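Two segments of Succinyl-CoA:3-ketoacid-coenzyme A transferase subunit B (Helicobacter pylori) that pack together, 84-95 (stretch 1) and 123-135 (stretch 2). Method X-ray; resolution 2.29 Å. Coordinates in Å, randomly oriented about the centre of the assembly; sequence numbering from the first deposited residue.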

ATOM      1  N   SER B  84      -2.225  -6.427  -5.528  1.00 22.00           N
ATOM      2  CA  SER B  84      -2.303  -7.803  -5.999  1.00 21.72           C
ATOM      3  C   SER B  84      -1.328  -8.668  -5.226  1.00 23.21           C
ATOM      4  O   SER B  84      -1.680  -9.736  -4.708  1.00 23.50           O
ATOM      5  CB  SER B  84      -1.950  -7.871  -7.481  1.00 23.59           C
ATOM      6  OG  SER B  84      -2.067  -9.196  -7.958  1.00 33.30           O
ATOM      7  N   PHE B  85      -0.093  -8.199  -5.141  1.00 19.70           N
ATOM      8  CA  PHE B  85       0.936  -8.993  -4.501  1.00 23.31           C
ATOM      9  C   PHE B  85       0.873  -8.921  -2.976  1.00 26.54           C
ATOM     10  O   PHE B  85       1.366  -9.815  -2.294  1.00 27.60           O
ATOM     11  CB  PHE B  85       2.315  -8.688  -5.098  1.00 17.89           C
ATOM     12  CG  PHE B  85       2.513  -9.331  -6.444  1.00 24.19           C
ATOM     13  CD1 PHE B  85       2.752 -10.693  -6.540  1.00 25.39           C
ATOM     14  CD2 PHE B  85       2.394  -8.598  -7.607  1.00 27.38           C
ATOM     15  CE1 PHE B  85       2.893 -11.304  -7.768  1.00 23.88           C
ATOM     16  CE2 PHE B  85       2.538  -9.208  -8.842  1.00 31.26           C
ATOM     17  CZ  PHE B  85       2.789 -10.565  -8.918  1.00 29.16           C
ATOM     18  N   ALA B  86       0.231  -7.881  -2.445  1.00 25.23           N
ATOM     19  CA  ALA B  86      -0.054  -7.836  -1.014  1.00 25.94           C
ATOM     20  C   ALA B  86      -1.046  -8.951  -0.694  1.00 27.21           C
ATOM     21  O   ALA B  86      -0.935  -9.633   0.311  1.00 23.51           O
ATOM     22  CB  ALA B  86      -0.624  -6.478  -0.620  1.00 22.29           C
HETATM   23  N   MSE B  87      -2.023  -9.125  -1.575  1.00 30.20           N
HETATM   24  CA  MSE B  87      -3.035 -10.163  -1.438  1.00 28.58           C
HETATM   25  C   MSE B  87      -2.366 -11.539  -1.501  1.00 29.57           C
HETATM   26  O   MSE B  87      -2.670 -12.446  -0.714  1.00 29.57           O
HETATM   27  CB  MSE B  87      -4.041 -10.004  -2.575  1.00 26.13           C
HETATM   28  CG  MSE B  87      -5.196 -10.959  -2.577  1.00 25.62           C
HETATM   29 SE   MSE B  87      -6.357 -10.563  -4.108  0.57 27.61          SE
HETATM   30  CE  MSE B  87      -6.429  -8.643  -3.919  1.00 17.73           C
ATOM     31  N   ILE B  88      -1.445 -11.685  -2.444  1.00 26.46           N
ATOM     32  CA  ILE B  88      -0.726 -12.940  -2.617  1.00 25.82           C
ATOM     33  C   ILE B  88       0.269 -13.195  -1.484  1.00 27.66           C
ATOM     34  O   ILE B  88       0.252 -14.255  -0.860  1.00 24.33           O
ATOM     35  CB  ILE B  88      -0.001 -12.973  -3.966  1.00 23.89           C
ATOM     36  CG1 ILE B  88      -1.020 -13.187  -5.087  1.00 20.33           C
ATOM     37  CG2 ILE B  88       1.046 -14.074  -3.983  1.00 22.53           C
ATOM     38  CD1 ILE B  88      -0.499 -12.868  -6.473  1.00 18.64           C
ATOM     39  N   ARG B  89       1.125 -12.214  -1.212  1.00 28.91           N
ATOM     40  CA  ARG B  89       2.189 -12.376  -0.224  1.00 27.22           C
ATOM     41  C   ARG B  89       1.602 -12.505   1.173  1.00 31.89           C
ATOM     42  O   ARG B  89       2.185 -13.156   2.046  1.00 30.24           O
ATOM     43  CB  ARG B  89       3.146 -11.183  -0.267  1.00 24.89           C
ATOM     44  CG  ARG B  89       4.423 -11.367   0.549  1.00 24.29           C
ATOM     45  CD  ARG B  89       5.142 -10.037   0.767  1.00 23.39           C
ATOM     46  NE  ARG B  89       5.444  -9.345  -0.486  1.00 25.57           N
ATOM     47  CZ  ARG B  89       4.735  -8.332  -0.986  1.00 28.83           C
ATOM     48  NH1 ARG B  89       5.115  -7.780  -2.131  1.00 30.94           N
ATOM     49  NH2 ARG B  89       3.658  -7.862  -0.348  1.00 19.48           N
ATOM     50  N   GLY B  90       0.445 -11.882   1.379  1.00 31.22           N
ATOM     51  CA  GLY B  90      -0.177 -11.843   2.690  1.00 31.66           C
ATOM     52  C   GLY B  90      -0.929 -13.107   3.055  1.00 30.85           C
ATOM     53  O   GLY B  90      -1.516 -13.187   4.134  1.00 30.22           O
ATOM     54  N   GLY B  91      -0.929 -14.089   2.155  1.00 27.99           N
ATOM     55  CA  GLY B  91      -1.506 -15.394   2.440  1.00 26.58           C
ATOM     56  C   GLY B  91      -3.001 -15.525   2.202  1.00 28.62           C
ATOM     57  O   GLY B  91      -3.651 -16.421   2.755  1.00 27.94           O
ATOM     58  N   HIS B  92      -3.557 -14.639   1.381  1.00 27.02           N
ATOM     59  CA  HIS B  92      -5.004 -14.619   1.171  1.00 27.34           C
ATOM     60  C   HIS B  92      -5.504 -15.553   0.064  1.00 28.18           C
ATOM     61  O   HIS B  92      -6.686 -15.880   0.014  1.00 28.69           O
ATOM     62  CB  HIS B  92      -5.477 -13.179   0.949  1.00 30.73           C
ATOM     63  CG  HIS B  92      -5.062 -12.244   2.045  1.00 33.34           C
ATOM     64  ND1 HIS B  92      -5.864 -11.967   3.132  1.00 31.74           N
ATOM     65  CD2 HIS B  92      -3.913 -11.553   2.238  1.00 35.34           C
ATOM     66  CE1 HIS B  92      -5.233 -11.133   3.939  1.00 32.42           C
ATOM     67  NE2 HIS B  92      -4.046 -10.869   3.421  1.00 35.73           N
ATOM     68  N   ILE B  93      -4.601 -16.009  -0.800  1.00 29.56           N
ATOM     69  CA  ILE B  93      -4.963 -16.924  -1.883  1.00 28.68           C
ATOM     70  C   ILE B  93      -4.923 -18.372  -1.381  1.00 27.55           C
ATOM     71  O   ILE B  93      -3.908 -18.823  -0.860  1.00 32.20           O
ATOM     72  CB  ILE B  93      -3.994 -16.785  -3.078  1.00 29.09           C
ATOM     73  CG1 ILE B  93      -3.975 -15.347  -3.591  1.00 27.58           C
ATOM     74  CG2 ILE B  93      -4.364 -17.762  -4.203  1.00 29.66           C
ATOM     75  CD1 ILE B  93      -5.288 -14.887  -4.151  1.00 26.46           C
ATOM     76  N   ASP B  94      -6.023 -19.101  -1.541  1.00 25.73           N
ATOM     77  CA  ASP B  94      -6.112 -20.457  -1.000  1.00 30.76           C
ATOM     78  C   ASP B  94      -5.245 -21.430  -1.785  1.00 32.24           C
ATOM     79  O   ASP B  94      -4.675 -22.359  -1.226  1.00 31.27           O
ATOM     80  CB  ASP B  94      -7.561 -20.950  -1.014  1.00 35.00           C
ATOM     81  CG  ASP B  94      -8.472 -20.107  -0.147  1.00 38.45           C
ATOM     82  OD1 ASP B  94      -8.165 -19.934   1.055  1.00 41.33           O
ATOM     83  OD2 ASP B  94      -9.490 -19.607  -0.675  1.00 37.04           O
ATOM     84  N   LEU B  95      -5.170 -21.229  -3.094  1.00 33.97           N
ATOM     85  CA  LEU B  95      -4.507 -22.193  -3.947  1.00 32.54           C
ATOM     86  C   LEU B  95      -3.760 -21.554  -5.114  1.00 31.80           C
ATOM     87  O   LEU B  95      -4.324 -20.772  -5.875  1.00 31.06           O
ATOM     88  CB  LEU B  95      -5.552 -23.169  -4.465  1.00 34.21           C
ATOM     89  CG  LEU B  95      -5.065 -24.333  -5.299  1.00 40.72           C
ATOM     90  CD1 LEU B  95      -4.038 -25.107  -4.508  1.00 46.38           C
ATOM     91  CD2 LEU B  95      -6.261 -25.194  -5.636  1.00 42.90           C
ATOM     92  N   GLY B 123       8.533 -13.552 -13.186  1.00 33.67           N
ATOM     93  CA  GLY B 123       7.215 -12.960 -13.009  1.00 30.37           C
ATOM     94  C   GLY B 123       6.775 -13.067 -11.547  1.00 35.40           C
ATOM     95  O   GLY B 123       7.549 -12.783 -10.632  1.00 37.84           O
ATOM     96  N   GLY B 124       5.542 -13.510 -11.315  1.00 35.22           N
ATOM     97  CA  GLY B 124       5.023 -13.613  -9.961  1.00 32.91           C
ATOM     98  C   GLY B 124       5.164 -14.973  -9.293  1.00 35.13           C
ATOM     99  O   GLY B 124       4.683 -15.172  -8.173  1.00 36.16           O
ATOM    100  N   ALA B 125       5.833 -15.908  -9.959  1.00 37.65           N
ATOM    101  CA  ALA B 125       5.963 -17.274  -9.443  1.00 40.41           C
ATOM    102  C   ALA B 125       6.639 -17.350  -8.068  1.00 41.61           C
ATOM    103  O   ALA B 125       6.219 -18.116  -7.194  1.00 40.56           O
ATOM    104  CB  ALA B 125       6.696 -18.149 -10.443  1.00 42.25           C
HETATM  105  N   MSE B 126       7.684 -16.557  -7.868  1.00 38.78           N
HETATM  106  CA  MSE B 126       8.354 -16.556  -6.573  1.00 37.01           C
HETATM  107  C   MSE B 126       7.457 -16.069  -5.435  1.00 36.96           C
HETATM  108  O   MSE B 126       7.529 -16.589  -4.323  1.00 40.95           O
HETATM  109  CB  MSE B 126       9.650 -15.758  -6.629  1.00 36.30           C
HETATM  110  CG  MSE B 126      10.707 -16.428  -7.476  1.00 37.11           C
HETATM  111 SE   MSE B 126      12.442 -15.661  -7.159  0.47 25.77          SE
HETATM  112  CE  MSE B 126      13.513 -16.845  -8.274  1.00 25.15           C
ATOM    113  N   ASP B 127       6.615 -15.080  -5.717  1.00 31.01           N
ATOM    114  CA  ASP B 127       5.674 -14.574  -4.725  1.00 31.41           C
ATOM    115  C   ASP B 127       4.608 -15.617  -4.393  1.00 32.74           C
ATOM    116  O   ASP B 127       4.289 -15.852  -3.218  1.00 31.76           O
ATOM    117  CB  ASP B 127       5.003 -13.292  -5.218  1.00 35.33           C
ATOM    118  CG  ASP B 127       5.968 -12.128  -5.332  1.00 38.07           C
ATOM    119  OD1 ASP B 127       6.215 -11.468  -4.294  1.00 39.11           O
ATOM    120  OD2 ASP B 127       6.472 -11.873  -6.456  1.00 38.51           O
ATOM    121  N   LEU B 128       4.065 -16.242  -5.434  1.00 33.63           N
ATOM    122  CA  LEU B 128       2.986 -17.209  -5.273  1.00 34.35           C
ATOM    123  C   LEU B 128       3.363 -18.454  -4.444  1.00 35.26           C
ATOM    124  O   LEU B 128       2.575 -18.879  -3.598  1.00 37.29           O
ATOM    125  CB  LEU B 128       2.408 -17.594  -6.639  1.00 34.11           C
ATOM    126  CG  LEU B 128       1.438 -16.559  -7.227  1.00 33.23           C
ATOM    127  CD1 LEU B 128       1.524 -16.530  -8.742  1.00 35.34           C
ATOM    128  CD2 LEU B 128      -0.004 -16.796  -6.772  1.00 30.67           C
ATOM    129  N   VAL B 129       4.554 -19.017  -4.669  1.00 31.45           N
ATOM    130  CA  VAL B 129       4.997 -20.217  -3.938  1.00 34.44           C
ATOM    131  C   VAL B 129       5.089 -20.033  -2.422  1.00 39.50           C
ATOM    132  O   VAL B 129       4.891 -20.987  -1.668  1.00 42.03           O
ATOM    133  CB  VAL B 129       6.368 -20.790  -4.441  1.00 30.31           C
ATOM    134  CG1 VAL B 129       6.255 -21.338  -5.851  1.00 27.36           C
ATOM    135  CG2 VAL B 129       7.487 -19.754  -4.335  1.00 30.41           C
ATOM    136  N   HIS B 130       5.433 -18.828  -1.976  1.00 42.25           N
ATOM    137  CA  HIS B 130       5.427 -18.527  -0.544  1.00 42.73           C
ATOM    138  C   HIS B 130       4.060 -18.143   0.032  1.00 42.84           C
ATOM    139  O   HIS B 130       3.699 -18.577   1.128  1.00 48.01           O
ATOM    140  CB  HIS B 130       6.467 -17.463  -0.206  1.00 43.91           C
ATOM    141  CG  HIS B 130       7.875 -17.946  -0.338  1.00 45.06           C
ATOM    142  ND1 HIS B 130       8.630 -17.737  -1.470  1.00 47.15           N
ATOM    143  CD2 HIS B 130       8.660 -18.647   0.513  1.00 46.12           C
ATOM    144  CE1 HIS B 130       9.824 -18.278  -1.310  1.00 47.52           C
ATOM    145  NE2 HIS B 130       9.867 -18.839  -0.114  1.00 48.90           N
ATOM    146  N   GLY B 131       3.307 -17.328  -0.701  1.00 37.08           N
ATOM    147  CA  GLY B 131       2.063 -16.767  -0.187  1.00 31.27           C
ATOM    148  C   GLY B 131       0.844 -17.679  -0.164  1.00 27.51           C
ATOM    149  O   GLY B 131       0.073 -17.656   0.796  1.00 26.67           O
ATOM    150  N   ALA B 132       0.658 -18.475  -1.216  1.00 24.20           N
ATOM    151  CA  ALA B 132      -0.541 -19.306  -1.345  1.00 25.08           C
ATOM    152  C   ALA B 132      -0.683 -20.260  -0.155  1.00 28.26           C
ATOM    153  O   ALA B 132       0.302 -20.835   0.288  1.00 29.99           O
ATOM    154  CB  ALA B 132      -0.495 -20.082  -2.650  1.00 21.74           C
ATOM    155  N   LYS B 133      -1.894 -20.417   0.377  1.00 29.62           N
ATOM    156  CA  LYS B 133      -2.097 -21.349   1.496  1.00 31.51           C
ATOM    157  C   LYS B 133      -1.712 -22.776   1.094  1.00 33.40           C
ATOM    158  O   LYS B 133      -1.167 -23.540   1.898  1.00 34.80           O
ATOM    159  CB  LYS B 133      -3.542 -21.315   2.004  1.00 28.49           C
ATOM    160  CG  LYS B 133      -3.949 -19.983   2.629  1.00 29.44           C
ATOM    161  CD  LYS B 133      -5.418 -19.991   3.034  1.00 31.31           C
ATOM    162  CE  LYS B 133      -6.006 -18.588   3.009  1.00 38.87           C
ATOM    163  NZ  LYS B 133      -7.501 -18.606   3.125  1.00 45.78           N
ATOM    164  N   LYS B 134      -2.005 -23.136  -0.150  1.00 28.24           N
ATOM    165  CA  LYS B 134      -1.538 -24.403  -0.687  1.00 30.19           C
ATOM    166  C   LYS B 134      -0.908 -24.203  -2.060  1.00 33.39           C
ATOM    167  O   LYS B 134      -1.458 -23.510  -2.916  1.00 35.24           O
ATOM    168  CB  LYS B 134      -2.669 -25.425  -0.772  1.00 29.80           C
ATOM    169  CG  LYS B 134      -2.177 -26.792  -1.178  1.00 30.37           C
ATOM    170  CD  LYS B 134      -3.301 -27.804  -1.268  1.00 31.77           C
ATOM    171  CE  LYS B 134      -2.751 -29.176  -1.648  1.00 30.67           C
ATOM    172  NZ  LYS B 134      -3.832 -30.144  -1.978  1.00 29.65           N
ATOM    173  N   VAL B 135       0.259 -24.806  -2.251  1.00 31.96           N
ATOM    174  CA  VAL B 135       0.972 -24.723  -3.510  1.00 29.08           C
ATOM    175  C   VAL B 135       0.984 -26.088  -4.172  1.00 31.18           C
ATOM    176  O   VAL B 135       1.538 -27.037  -3.629  1.00 34.51           O
ATOM    177  CB  VAL B 135       2.416 -24.251  -3.301  1.00 26.79           C
ATOM    178  CG1 VAL B 135       3.198 -24.362  -4.594  1.00 26.83           C
ATOM    179  CG2 VAL B 135       2.438 -22.815  -2.770  1.00 24.97           C
TER
HETATM  180  O   HOH W   1      -1.873 -15.984  -0.787  1.00 29.94           O
HETATM  181  O   HOH W   2       7.646  -9.489  -2.537  1.00 36.59           O
HETATM  182  O   HOH W   3      -8.355 -15.754   2.023  1.00 31.69           O

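Two helices that run in roughly the same direction can be joined at their ends by a short piece of parallel sheet, and these two segments of a coenzyme A transferase subunit illustrate how the chemistry changes along such a contact. The helices 84-89 and 125-131 meet at 36°, with axes 8.8 Å apart at closest approach, and the chains that leave them pair side by side. In all, 696 Å² is buried, and three residues cover the most: Lys-133, Ile-88 and Asp-127.

Ile-88 belongs to the apolar part. Its CA-to-CB bond points sideways, and a branched side chain suits such a position because it can spread across a neighbouring helix. CG2 of Ile-88 lies 3.9 Å from CA of Leu-128 and 3.8 Å from the backbone O of Asp-127, while CD1 of Ile-88 reaches to 4.0 Å from CD2 of Leu-128. The backbone of Ile-88 works as well. Its O sits 3.2 Å from CA of Gly-131 in a CA-H...O contact, an approach that depends on glycine: a CB on Gly-131 would point toward the other stretch and fall 1.9 Å from that same oxygen. The closeness is reciprocated one turn onward, where CA of Gly-91 approaches O of Gly-131 to 3.2 Å. Gly-91 closes its helix in a Schellman motif, and its positive phi is one that glycine adopts readily.

Asp-127 points toward the first helix and combines two roles. Its CB packs 3.7 Å from CD1 of Phe-85, whose ring also lies against Gly-124, with CE1 of Phe-85 3.8 Å from CA of Gly-124. Here too the absence of a side chain matters, since a CB on Gly-124 would come within 3.0 Å of CZ of Phe-85. The buried carboxylate, meanwhile, needs polar company. OD1 of Asp-127 is 4.4 Å from NH1 of Arg-89, too far for a salt bridge and out of the guanidinium plane, so that only charge acts directly; water 2 makes the link, donating to OD1 of Asp-127 at 3.0 Å and accepting from NE of Arg-89 at 3.0 Å.

Lys-133 occupies the exposed end, where a long, flexible chain can lie along the surface and still deliver its charge. From an m chi1 the remaining torsions are all t, and this extended chain carries CE of Lys-133 to 3.2 Å from O of Gly-91 and NZ of Lys-133 to 2.5 Å from OD1 of Asp-94, a short salt bridge. Water 3 accepts from NZ of Lys-133 at 3.2 Å and donates to O of His-92 at 2.6 Å. The backbone of Lys-133 begins the pairing: its N donates to O of Ile-93 at 2.9 Å, almost linearly. Next, N of Lys-134 donates to O of Asp-94 at 3.0 Å, and Leu-95 and Lys-134 form a parallel bridge. Their side chains share a face of the sheet, CD1 of Leu-95 lying 4.0 Å from CB of Lys-134.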